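Local coordinates for UPF0141 protein yjdB (Campylobacter jejuni subsp. jejuni HB93-13, PDB 4TN0) that probably transfers phosphoethanolamine to its acceptors in the periplasm through a zinc site, and is required for polymyxin resistance and motility, at residues Y161-T175 against A188-Y202. Numbering follows the deposited sequence.
Sequences YYKRYPSEFKKFTPT and ALINTYDNTLLYTDY
N195 of helix 186-211 meets Y165, F172 and their neighbours in the loop 161-175, which follows strand 146-152 of this alkaline phosphatase-like fold and folds back along the helix. The contact is tight around this asparagine, whose buried amide is gripped on both ends. N195 ND2 donates to Y165 OH in an almost straight bond of 3.1 Å lying in the amide plane, and to F172 O at 3.3 Å, the latter tilted 21° from that plane. N195 OD1 in turn receives F172 N on a lone pair at 2.9 Å, so three bonds fix the rotation of the amide. N195 CB makes a CH-pi contact over one face of the Y165 ring, 3.5 Å from the centroid, while T196 CG2 lies at the edge of that ring, in its plane. One turn earlier, N191 ND2 donates to P174 O, just after the cis peptide.

On the side nearer the zinc site, Y161 and Y193 form an offset edge-to-face pair, the edge of Y193 toward the face of Y161, planes at 89°; their hydroxyls bond E229 and the carbonyl of T27, respectively. Toward the other end of the helix segment, P166 CD makes a CH-pi contact over the face of the Y199 ring, 3.5 Å from its centroid, and Y199 OH is held by E130.

The solvent side is looser: K171, extended beyond CG, merely lays CB and CD along L198 CD2. A second tight patch is the aromatic cluster of F169, Y199 and Y202: with F169 CG beside its backbone N (chi1 -66°), the ring reaches Y202, placing F169 CZ over the centre of that ring, 3.4 Å from Y202 CG.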
ATOM      1  N   TYR A 161      -6.761 -17.857   1.846  1.00 34.61           N
ATOM      2  CA  TYR A 161      -6.442 -16.891   2.888  1.00 31.63           C
ATOM      3  C   TYR A 161      -5.654 -17.457   4.065  1.00 35.90           C
ATOM      4  O   TYR A 161      -4.749 -16.807   4.589  1.00 34.59           O
ATOM      5  CB  TYR A 161      -7.719 -16.270   3.443  1.00 31.61           C
ATOM      6  CG  TYR A 161      -8.636 -15.661   2.417  1.00 34.32           C
ATOM      7  CD1 TYR A 161      -8.289 -14.473   1.791  1.00 32.36           C
ATOM      8  CD2 TYR A 161      -9.882 -16.223   2.130  1.00 30.69           C
ATOM      9  CE1 TYR A 161      -9.124 -13.884   0.857  1.00 34.49           C
ATOM     10  CE2 TYR A 161     -10.738 -15.642   1.193  1.00 33.41           C
ATOM     11  CZ  TYR A 161     -10.351 -14.456   0.564  1.00 33.60           C
ATOM     12  OH  TYR A 161     -11.153 -13.834  -0.368  1.00 28.05           O
ATOM     13  N   TYR A 162      -6.009 -18.667   4.482  1.00 39.18           N
ATOM     14  CA  TYR A 162      -5.433 -19.283   5.675  1.00 35.67           C
ATOM     15  C   TYR A 162      -3.940 -19.540   5.507  1.00 38.03           C
ATOM     16  O   TYR A 162      -3.249 -19.814   6.479  1.00 40.17           O
ATOM     17  CB  TYR A 162      -6.162 -20.594   6.002  1.00 34.81           C
ATOM     18  CG  TYR A 162      -5.888 -21.678   5.001  1.00 33.79           C
ATOM     19  CD1 TYR A 162      -6.590 -21.736   3.812  1.00 32.87           C
ATOM     20  CD2 TYR A 162      -4.920 -22.649   5.244  1.00 34.43           C
ATOM     21  CE1 TYR A 162      -6.339 -22.725   2.881  1.00 34.27           C
ATOM     22  CE2 TYR A 162      -4.658 -23.647   4.316  1.00 31.64           C
ATOM     23  CZ  TYR A 162      -5.371 -23.682   3.141  1.00 35.68           C
ATOM     24  OH  TYR A 162      -5.124 -24.667   2.212  1.00 34.22           O
ATOM     25  N   LYS A 163      -3.445 -19.451   4.275  1.00 37.39           N
ATOM     26  CA  LYS A 163      -2.028 -19.691   4.019  1.00 41.77           C
ATOM     27  C   LYS A 163      -1.195 -18.417   4.120  1.00 36.51           C
ATOM     28  O   LYS A 163       0.009 -18.461   3.951  1.00 41.95           O
ATOM     29  CB  LYS A 163      -1.811 -20.290   2.629  1.00 40.80           C
ATOM     30  CG  LYS A 163      -2.231 -21.756   2.435  1.00 47.25           C
ATOM     31  CD  LYS A 163      -1.995 -22.094   0.967  1.00 44.71           C
ATOM     32  CE  LYS A 163      -2.004 -23.550   0.632  1.00 44.45           C
ATOM     33  NZ  LYS A 163      -1.751 -23.633  -0.850  1.00 43.84           N
ATOM     34  N   ARG A 164      -1.830 -17.284   4.384  1.00 41.38           N
ATOM     35  CA  ARG A 164      -1.120 -15.999   4.327  1.00 43.64           C
ATOM     36  C   ARG A 164      -0.394 -15.679   5.636  1.00 39.99           C
ATOM     37  O   ARG A 164       0.529 -14.872   5.659  1.00 37.80           O
ATOM     38  CB  ARG A 164      -2.103 -14.860   3.993  1.00 36.06           C
ATOM     39  CG  ARG A 164      -2.872 -15.023   2.667  1.00 38.85           C
ATOM     40  CD  ARG A 164      -2.022 -14.690   1.447  1.00 36.79           C
ATOM     41  NE  ARG A 164      -1.192 -15.803   1.004  1.00 40.43           N
ATOM     42  CZ  ARG A 164      -1.574 -16.757   0.160  1.00 44.54           C
ATOM     43  NH1 ARG A 164      -0.716 -17.721  -0.163  1.00 44.41           N
ATOM     44  NH2 ARG A 164      -2.798 -16.749  -0.368  1.00 39.86           N
ATOM     45  N   TYR A 165      -0.804 -16.321   6.721  1.00 40.89           N
ATOM     46  CA  TYR A 165      -0.234 -16.013   8.024  1.00 42.97           C
ATOM     47  C   TYR A 165       0.250 -17.268   8.741  1.00 42.93           C
ATOM     48  O   TYR A 165      -0.299 -18.349   8.538  1.00 45.20           O
ATOM     49  CB  TYR A 165      -1.248 -15.284   8.893  1.00 38.56           C
ATOM     50  CG  TYR A 165      -2.577 -15.991   9.020  1.00 41.02           C
ATOM     51  CD1 TYR A 165      -3.640 -15.658   8.189  1.00 36.22           C
ATOM     52  CD2 TYR A 165      -2.775 -16.982   9.982  1.00 40.95           C
ATOM     53  CE1 TYR A 165      -4.849 -16.289   8.294  1.00 40.19           C
ATOM     54  CE2 TYR A 165      -3.989 -17.620  10.106  1.00 40.03           C
ATOM     55  CZ  TYR A 165      -5.023 -17.271   9.254  1.00 41.73           C
ATOM     56  OH  TYR A 165      -6.234 -17.884   9.365  1.00 35.37           O
ATOM     57  N   PRO A 166       1.299 -17.127   9.568  1.00 46.91           N
ATOM     58  CA  PRO A 166       1.793 -18.232  10.397  1.00 45.89           C
ATOM     59  C   PRO A 166       0.863 -18.488  11.583  1.00 45.58           C
ATOM     60  O   PRO A 166       0.039 -17.613  11.899  1.00 44.04           O
ATOM     61  CB  PRO A 166       3.175 -17.736  10.846  1.00 44.64           C
ATOM     62  CG  PRO A 166       3.014 -16.242  10.903  1.00 45.82           C
ATOM     63  CD  PRO A 166       2.114 -15.907   9.734  1.00 43.46           C
ATOM     64  N   SER A 167       0.990 -19.661  12.214  1.00 41.38           N
ATOM     65  CA  SER A 167       0.071 -20.076  13.283  1.00 41.17           C
ATOM     66  C   SER A 167       0.038 -19.063  14.415  1.00 44.69           C
ATOM     67  O   SER A 167      -0.975 -18.900  15.087  1.00 41.19           O
ATOM     68  CB  SER A 167       0.425 -21.486  13.807  1.00 46.94           C
ATOM     69  OG  SER A 167       1.664 -21.537  14.509  1.00 52.88           O
ATOM     70  N   GLU A 168       1.137 -18.340  14.595  1.00 49.79           N
ATOM     71  CA  GLU A 168       1.222 -17.387  15.689  1.00 50.42           C
ATOM     72  C   GLU A 168       0.221 -16.236  15.536  1.00 50.83           C
ATOM     73  O   GLU A 168      -0.059 -15.526  16.512  1.00 50.92           O
ATOM     74  CB  GLU A 168       2.653 -16.828  15.784  1.00 54.67           C
ATOM     75  CG  GLU A 168       3.733 -17.896  16.102  1.00 60.23           C
ATOM     76  CD  GLU A 168       4.227 -18.675  14.867  1.00 57.80           C
ATOM     77  OE1 GLU A 168       3.903 -18.275  13.734  1.00 60.38           O
ATOM     78  OE2 GLU A 168       4.955 -19.679  15.021  1.00 61.14           O
ATOM     79  N   PHE A 169      -0.368 -16.083  14.341  1.00 53.81           N
ATOM     80  CA  PHE A 169      -1.349 -15.008  14.103  1.00 47.25           C
ATOM     81  C   PHE A 169      -2.726 -15.545  13.719  1.00 47.08           C
ATOM     82  O   PHE A 169      -3.566 -14.812  13.207  1.00 53.63           O
ATOM     83  CB  PHE A 169      -0.825 -14.030  13.038  1.00 48.78           C
ATOM     84  CG  PHE A 169       0.388 -13.259  13.492  1.00 46.12           C
ATOM     85  CD1 PHE A 169       0.258 -12.177  14.350  1.00 52.92           C
ATOM     86  CD2 PHE A 169       1.657 -13.653  13.110  1.00 45.55           C
ATOM     87  CE1 PHE A 169       1.374 -11.485  14.800  1.00 49.36           C
ATOM     88  CE2 PHE A 169       2.774 -12.970  13.553  1.00 46.23           C
ATOM     89  CZ  PHE A 169       2.633 -11.887  14.400  1.00 50.31           C
ATOM     90  N   LYS A 170      -2.955 -16.825  13.988  1.00 48.63           N
ATOM     91  CA  LYS A 170      -4.282 -17.429  13.904  1.00 43.15           C
ATOM     92  C   LYS A 170      -5.021 -17.031  15.164  1.00 41.99           C
ATOM     93  O   LYS A 170      -5.347 -17.870  15.982  1.00 47.66           O
ATOM     94  CB  LYS A 170      -4.168 -18.962  13.780  1.00 37.91           C
ATOM     95  CG  LYS A 170      -5.460 -19.743  13.460  1.00 40.78           C
ATOM     96  CD  LYS A 170      -5.162 -21.247  13.213  1.00 35.93           C
ATOM     97  CE  LYS A 170      -6.450 -22.033  13.020  1.00 49.54           C
ATOM     98  NZ  LYS A 170      -6.244 -23.437  12.547  1.00 52.29           N
ATOM     99  N   LYS A 171      -5.276 -15.740  15.326  1.00 42.39           N
ATOM    100  CA  LYS A 171      -5.788 -15.222  16.589  1.00 41.34           C
ATOM    101  C   LYS A 171      -7.308 -15.242  16.640  1.00 42.90           C
ATOM    102  O   LYS A 171      -7.890 -15.309  17.721  1.00 50.03           O
ATOM    103  CB  LYS A 171      -5.234 -13.807  16.839  1.00 47.64           C
ATOM    104  CG  LYS A 171      -5.564 -13.187  18.205  1.00 46.24           C
ATOM    105  CD  LYS A 171      -4.503 -12.142  18.586  1.00 54.29           C
ATOM    106  CE  LYS A 171      -5.013 -11.094  19.576  1.00 51.85           C
ATOM    107  NZ  LYS A 171      -4.118  -9.898  19.618  1.00 53.38           N
ATOM    108  N   PHE A 172      -7.953 -15.175  15.477  1.00 46.27           N
ATOM    109  CA  PHE A 172      -9.416 -15.170  15.398  1.00 43.33           C
ATOM    110  C   PHE A 172      -9.946 -16.531  14.908  1.00 41.74           C
ATOM    111  O   PHE A 172      -9.557 -17.008  13.840  1.00 40.54           O
ATOM    112  CB  PHE A 172      -9.889 -14.032  14.494  1.00 41.77           C
ATOM    113  CG  PHE A 172      -9.273 -12.694  14.829  1.00 46.85           C
ATOM    114  CD1 PHE A 172      -9.334 -12.193  16.121  1.00 46.78           C
ATOM    115  CD2 PHE A 172      -8.639 -11.934  13.849  1.00 46.03           C
ATOM    116  CE1 PHE A 172      -8.775 -10.958  16.437  1.00 49.99           C
ATOM    117  CE2 PHE A 172      -8.073 -10.690  14.155  1.00 50.09           C
ATOM    118  CZ  PHE A 172      -8.140 -10.201  15.448  1.00 50.34           C
ATOM    119  N   THR A 173     -10.801 -17.169  15.713  1.00 39.22           N
ATOM    120  CA  THR A 173     -11.241 -18.547  15.447  1.00 39.78           C
ATOM    121  C   THR A 173     -12.752 -18.740  15.688  1.00 38.05           C
ATOM    122  O   THR A 173     -13.339 -18.047  16.513  1.00 39.62           O
ATOM    123  CB  THR A 173     -10.445 -19.569  16.327  1.00 36.84           C
ATOM    124  OG1 THR A 173     -10.588 -19.211  17.701  1.00 38.52           O
ATOM    125  CG2 THR A 173      -8.938 -19.583  15.958  1.00 37.82           C
ATOM    126  N   PRO A 174     -13.383 -19.719  15.012  1.00 37.80           N
ATOM    127  CA  PRO A 174     -12.815 -20.714  14.084  1.00 37.90           C
ATOM    128  C   PRO A 174     -12.417 -20.088  12.739  1.00 37.25           C
ATOM    129  O   PRO A 174     -12.753 -18.936  12.513  1.00 39.13           O
ATOM    130  CB  PRO A 174     -13.951 -21.716  13.909  1.00 29.66           C
ATOM    131  CG  PRO A 174     -15.213 -20.891  14.125  1.00 29.72           C
ATOM    132  CD  PRO A 174     -14.848 -19.865  15.168  1.00 31.96           C
ATOM    133  N   THR A 175     -11.695 -20.835  11.903  1.00 35.02           N
ATOM    134  CA  THR A 175     -11.207 -20.364  10.623  1.00 31.89           C
ATOM    135  C   THR A 175     -11.673 -21.224   9.445  1.00 34.82           C
ATOM    136  O   THR A 175     -12.214 -22.320   9.614  1.00 38.46           O
ATOM    137  CB  THR A 175      -9.649 -20.332  10.604  1.00 42.04           C
ATOM    138  OG1 THR A 175      -9.130 -21.667  10.690  1.00 36.81           O
ATOM    139  CG2 THR A 175      -9.102 -19.482  11.748  1.00 37.17           C
ATOM    140  N   ALA A 188     -16.435 -17.855  10.051  1.00 40.55           N
ATOM    141  CA  ALA A 188     -15.129 -18.497  10.012  1.00 39.35           C
ATOM    142  C   ALA A 188     -14.326 -17.923   8.865  1.00 37.58           C
ATOM    143  O   ALA A 188     -13.096 -17.793   8.959  1.00 40.29           O
ATOM    144  CB  ALA A 188     -15.254 -20.057   9.881  1.00 23.37           C
ATOM    145  N   LEU A 189     -15.009 -17.614   7.765  1.00 35.35           N
ATOM    146  CA  LEU A 189     -14.332 -17.027   6.623  1.00 33.57           C
ATOM    147  C   LEU A 189     -13.814 -15.645   7.003  1.00 38.44           C
ATOM    148  O   LEU A 189     -12.656 -15.319   6.731  1.00 34.12           O
ATOM    149  CB  LEU A 189     -15.253 -16.957   5.412  1.00 33.83           C
ATOM    150  CG  LEU A 189     -14.680 -16.257   4.183  1.00 38.21           C
ATOM    151  CD1 LEU A 189     -13.390 -16.941   3.750  1.00 38.80           C
ATOM    152  CD2 LEU A 189     -15.685 -16.215   3.043  1.00 29.09           C
ATOM    153  N   ILE A 190     -14.657 -14.852   7.663  1.00 39.28           N
ATOM    154  CA  ILE A 190     -14.274 -13.504   8.089  1.00 35.07           C
ATOM    155  C   ILE A 190     -13.083 -13.555   9.037  1.00 40.18           C
ATOM    156  O   ILE A 190     -12.163 -12.714   8.950  1.00 38.63           O
ATOM    157  CB  ILE A 190     -15.442 -12.740   8.764  1.00 41.87           C
ATOM    158  CG1 ILE A 190     -16.699 -12.776   7.883  1.00 40.96           C
ATOM    159  CG2 ILE A 190     -15.034 -11.328   9.163  1.00 39.18           C
ATOM    160  CD1 ILE A 190     -16.583 -12.014   6.634  1.00 39.56           C
ATOM    161  N   ASN A 191     -13.114 -14.509   9.972  1.00 38.58           N
ATOM    162  CA  ASN A 191     -12.022 -14.654  10.921  1.00 33.52           C
ATOM    163  C   ASN A 191     -10.709 -14.862  10.181  1.00 38.54           C
ATOM    164  O   ASN A 191      -9.712 -14.205  10.463  1.00 38.76           O
ATOM    165  CB  ASN A 191     -12.253 -15.833  11.876  1.00 44.39           C
ATOM    166  CG  ASN A 191     -13.327 -15.570  12.923  1.00 42.36           C
ATOM    167  OD1 ASN A 191     -13.664 -14.427  13.228  1.00 39.12           O
ATOM    168  ND2 ASN A 191     -13.842 -16.650  13.507  1.00 38.09           N
ATOM    169  N   THR A 192     -10.731 -15.758   9.202  1.00 39.02           N
ATOM    170  CA  THR A 192      -9.538 -16.074   8.427  1.00 37.98           C
ATOM    171  C   THR A 192      -9.019 -14.844   7.707  1.00 39.56           C
ATOM    172  O   THR A 192      -7.815 -14.595   7.663  1.00 37.83           O
ATOM    173  CB  THR A 192      -9.830 -17.177   7.404  1.00 39.87           C
ATOM    174  OG1 THR A 192     -10.655 -18.178   8.015  1.00 38.64           O
ATOM    175  CG2 THR A 192      -8.548 -17.798   6.889  1.00 34.18           C
ATOM    176  N   TYR A 193      -9.951 -14.075   7.149  1.00 39.77           N
ATOM    177  CA  TYR A 193      -9.626 -12.869   6.407  1.00 36.41           C
ATOM    178  C   TYR A 193      -9.005 -11.837   7.343  1.00 38.36           C
ATOM    179  O   TYR A 193      -8.027 -11.171   6.973  1.00 36.55           O
ATOM    180  CB  TYR A 193     -10.880 -12.310   5.690  1.00 33.35           C
ATOM    181  CG  TYR A 193     -10.608 -11.049   4.883  1.00 32.54           C
ATOM    182  CD1 TYR A 193      -9.960 -11.117   3.651  1.00 29.94           C
ATOM    183  CD2 TYR A 193     -11.006  -9.794   5.351  1.00 32.55           C
ATOM    184  CE1 TYR A 193      -9.685  -9.966   2.911  1.00 31.82           C
ATOM    185  CE2 TYR A 193     -10.754  -8.637   4.611  1.00 35.75           C
ATOM    186  CZ  TYR A 193     -10.097  -8.736   3.392  1.00 34.15           C
ATOM    187  OH  TYR A 193      -9.843  -7.606   2.658  1.00 38.40           O
ATOM    188  N   ASP A 194      -9.577 -11.715   8.540  1.00 35.62           N
ATOM    189  CA  ASP A 194      -9.107 -10.776   9.552  1.00 36.32           C
ATOM    190  C   ASP A 194      -7.722 -11.126  10.111  1.00 43.97           C
ATOM    191  O   ASP A 194      -6.902 -10.231  10.416  1.00 40.03           O
ATOM    192  CB  ASP A 194     -10.115 -10.692  10.687  1.00 39.92           C
ATOM    193  CG  ASP A 194     -11.337  -9.896  10.304  1.00 41.72           C
ATOM    194  OD1 ASP A 194     -11.304  -9.263   9.229  1.00 43.70           O
ATOM    195  OD2 ASP A 194     -12.308  -9.859  11.081  1.00 44.74           O
ATOM    196  N   ASN A 195      -7.458 -12.423  10.238  1.00 39.42           N
ATOM    197  CA  ASN A 195      -6.126 -12.878  10.622  1.00 40.43           C
ATOM    198  C   ASN A 195      -5.078 -12.379   9.645  1.00 40.49           C
ATOM    199  O   ASN A 195      -4.000 -11.967  10.062  1.00 44.34           O
ATOM    200  CB  ASN A 195      -6.052 -14.404  10.691  1.00 34.54           C
ATOM    201  CG  ASN A 195      -6.761 -14.972  11.886  1.00 37.93           C
ATOM    202  OD1 ASN A 195      -7.031 -14.271  12.860  1.00 37.28           O
ATOM    203  ND2 ASN A 195      -7.082 -16.260  11.814  1.00 40.23           N
ATOM    204  N   THR A 196      -5.386 -12.424   8.349  1.00 37.05           N
ATOM    205  CA  THR A 196      -4.438 -11.965   7.345  1.00 39.26           C
ATOM    206  C   THR A 196      -4.172 -10.473   7.512  1.00 39.89           C
ATOM    207  O   THR A 196      -3.065 -10.008   7.271  1.00 40.86           O
ATOM    208  CB  THR A 196      -4.930 -12.223   5.898  1.00 40.77           C
ATOM    209  OG1 THR A 196      -6.037 -11.355   5.586  1.00 37.99           O
ATOM    210  CG2 THR A 196      -5.356 -13.628   5.742  1.00 36.79           C
ATOM    211  N   LEU A 197      -5.193  -9.731   7.930  1.00 42.58           N
ATOM    212  CA  LEU A 197      -5.051  -8.294   8.171  1.00 39.62           C
ATOM    213  C   LEU A 197      -4.171  -8.036   9.401  1.00 46.46           C
ATOM    214  O   LEU A 197      -3.339  -7.117   9.408  1.00 47.01           O
ATOM    215  CB  LEU A 197      -6.428  -7.650   8.357  1.00 39.21           C
ATOM    216  CG  LEU A 197      -7.391  -7.626   7.152  1.00 43.78           C
ATOM    217  CD1 LEU A 197      -8.717  -6.988   7.507  1.00 39.67           C
ATOM    218  CD2 LEU A 197      -6.772  -6.903   5.954  1.00 41.36           C
ATOM    219  N   LEU A 198      -4.380  -8.849  10.436  1.00 44.08           N
ATOM    220  CA  LEU A 198      -3.622  -8.799  11.679  1.00 42.75           C
ATOM    221  C   LEU A 198      -2.146  -9.034  11.409  1.00 46.15           C
ATOM    222  O   LEU A 198      -1.283  -8.293  11.882  1.00 49.59           O
ATOM    223  CB  LEU A 198      -4.150  -9.841  12.662  1.00 49.51           C
ATOM    224  CG  LEU A 198      -3.621  -9.791  14.091  1.00 51.42           C
ATOM    225  CD1 LEU A 198      -4.037  -8.477  14.741  1.00 47.02           C
ATOM    226  CD2 LEU A 198      -4.193 -10.972  14.866  1.00 49.25           C
ATOM    227  N   TYR A 199      -1.862 -10.056  10.618  1.00 42.62           N
ATOM    228  CA  TYR A 199      -0.486 -10.368  10.270  1.00 46.05           C
ATOM    229  C   TYR A 199       0.149  -9.211   9.511  1.00 43.60           C
ATOM    230  O   TYR A 199       1.260  -8.800   9.812  1.00 46.90           O
ATOM    231  CB  TYR A 199      -0.434 -11.642   9.434  1.00 42.68           C
ATOM    232  CG  TYR A 199       0.956 -12.105   9.038  1.00 40.15           C
ATOM    233  CD1 TYR A 199       1.972 -12.203   9.978  1.00 40.67           C
ATOM    234  CD2 TYR A 199       1.227 -12.504   7.736  1.00 35.45           C
ATOM    235  CE1 TYR A 199       3.232 -12.665   9.623  1.00 40.66           C
ATOM    236  CE2 TYR A 199       2.481 -12.958   7.366  1.00 41.76           C
ATOM    237  CZ  TYR A 199       3.480 -13.045   8.315  1.00 41.44           C
ATOM    238  OH  TYR A 199       4.722 -13.503   7.953  1.00 41.76           O
ATOM    239  N   THR A 200      -0.581  -8.659   8.551  1.00 44.92           N
ATOM    240  CA  THR A 200      -0.113  -7.484   7.829  1.00 44.22           C
ATOM    241  C   THR A 200       0.058  -6.310   8.794  1.00 47.64           C
ATOM    242  O   THR A 200       1.032  -5.569   8.693  1.00 53.50           O
ATOM    243  CB  THR A 200      -1.067  -7.100   6.685  1.00 40.75           C
ATOM    244  OG1 THR A 200      -0.946  -8.069   5.641  1.00 41.28           O
ATOM    245  CG2 THR A 200      -0.704  -5.731   6.115  1.00 40.69           C
ATOM    246  N   ASP A 201      -0.863  -6.151   9.740  1.00 46.40           N
ATOM    247  CA  ASP A 201      -0.737  -5.072  10.713  1.00 46.86           C
ATOM    248  C   ASP A 201       0.567  -5.208  11.534  1.00 55.67           C
ATOM    249  O   ASP A 201       1.319  -4.238  11.691  1.00 53.65           O
ATOM    250  CB  ASP A 201      -1.953  -5.044  11.630  1.00 46.73           C
ATOM    251  CG  ASP A 201      -2.104  -3.714  12.359  1.00 51.21           C
ATOM    252  OD1 ASP A 201      -2.629  -2.755  11.751  1.00 53.38           O
ATOM    253  OD2 ASP A 201      -1.725  -3.629  13.545  1.00 53.02           O
ATOM    254  N   TYR A 202       0.846  -6.418  12.015  1.00 53.49           N
ATOM    255  CA  TYR A 202       2.064  -6.700  12.777  1.00 52.61           C
ATOM    256  C   TYR A 202       3.316  -6.350  11.990  1.00 52.09           C
ATOM    257  O   TYR A 202       4.239  -5.718  12.511  1.00 55.67           O
ATOM    258  CB  TYR A 202       2.096  -8.178  13.192  1.00 52.90           C
ATOM    259  CG  TYR A 202       3.452  -8.713  13.626  1.00 51.94           C
ATOM    260  CD1 TYR A 202       4.259  -9.417  12.739  1.00 50.16           C
ATOM    261  CD2 TYR A 202       3.913  -8.534  14.926  1.00 51.31           C
ATOM    262  CE1 TYR A 202       5.492  -9.910  13.129  1.00 49.51           C
ATOM    263  CE2 TYR A 202       5.145  -9.016  15.324  1.00 48.27           C
ATOM    264  CZ  TYR A 202       5.932  -9.706  14.426  1.00 52.03           C
ATOM    265  OH  TYR A 202       7.157 -10.209  14.830  1.00 47.53           O
TER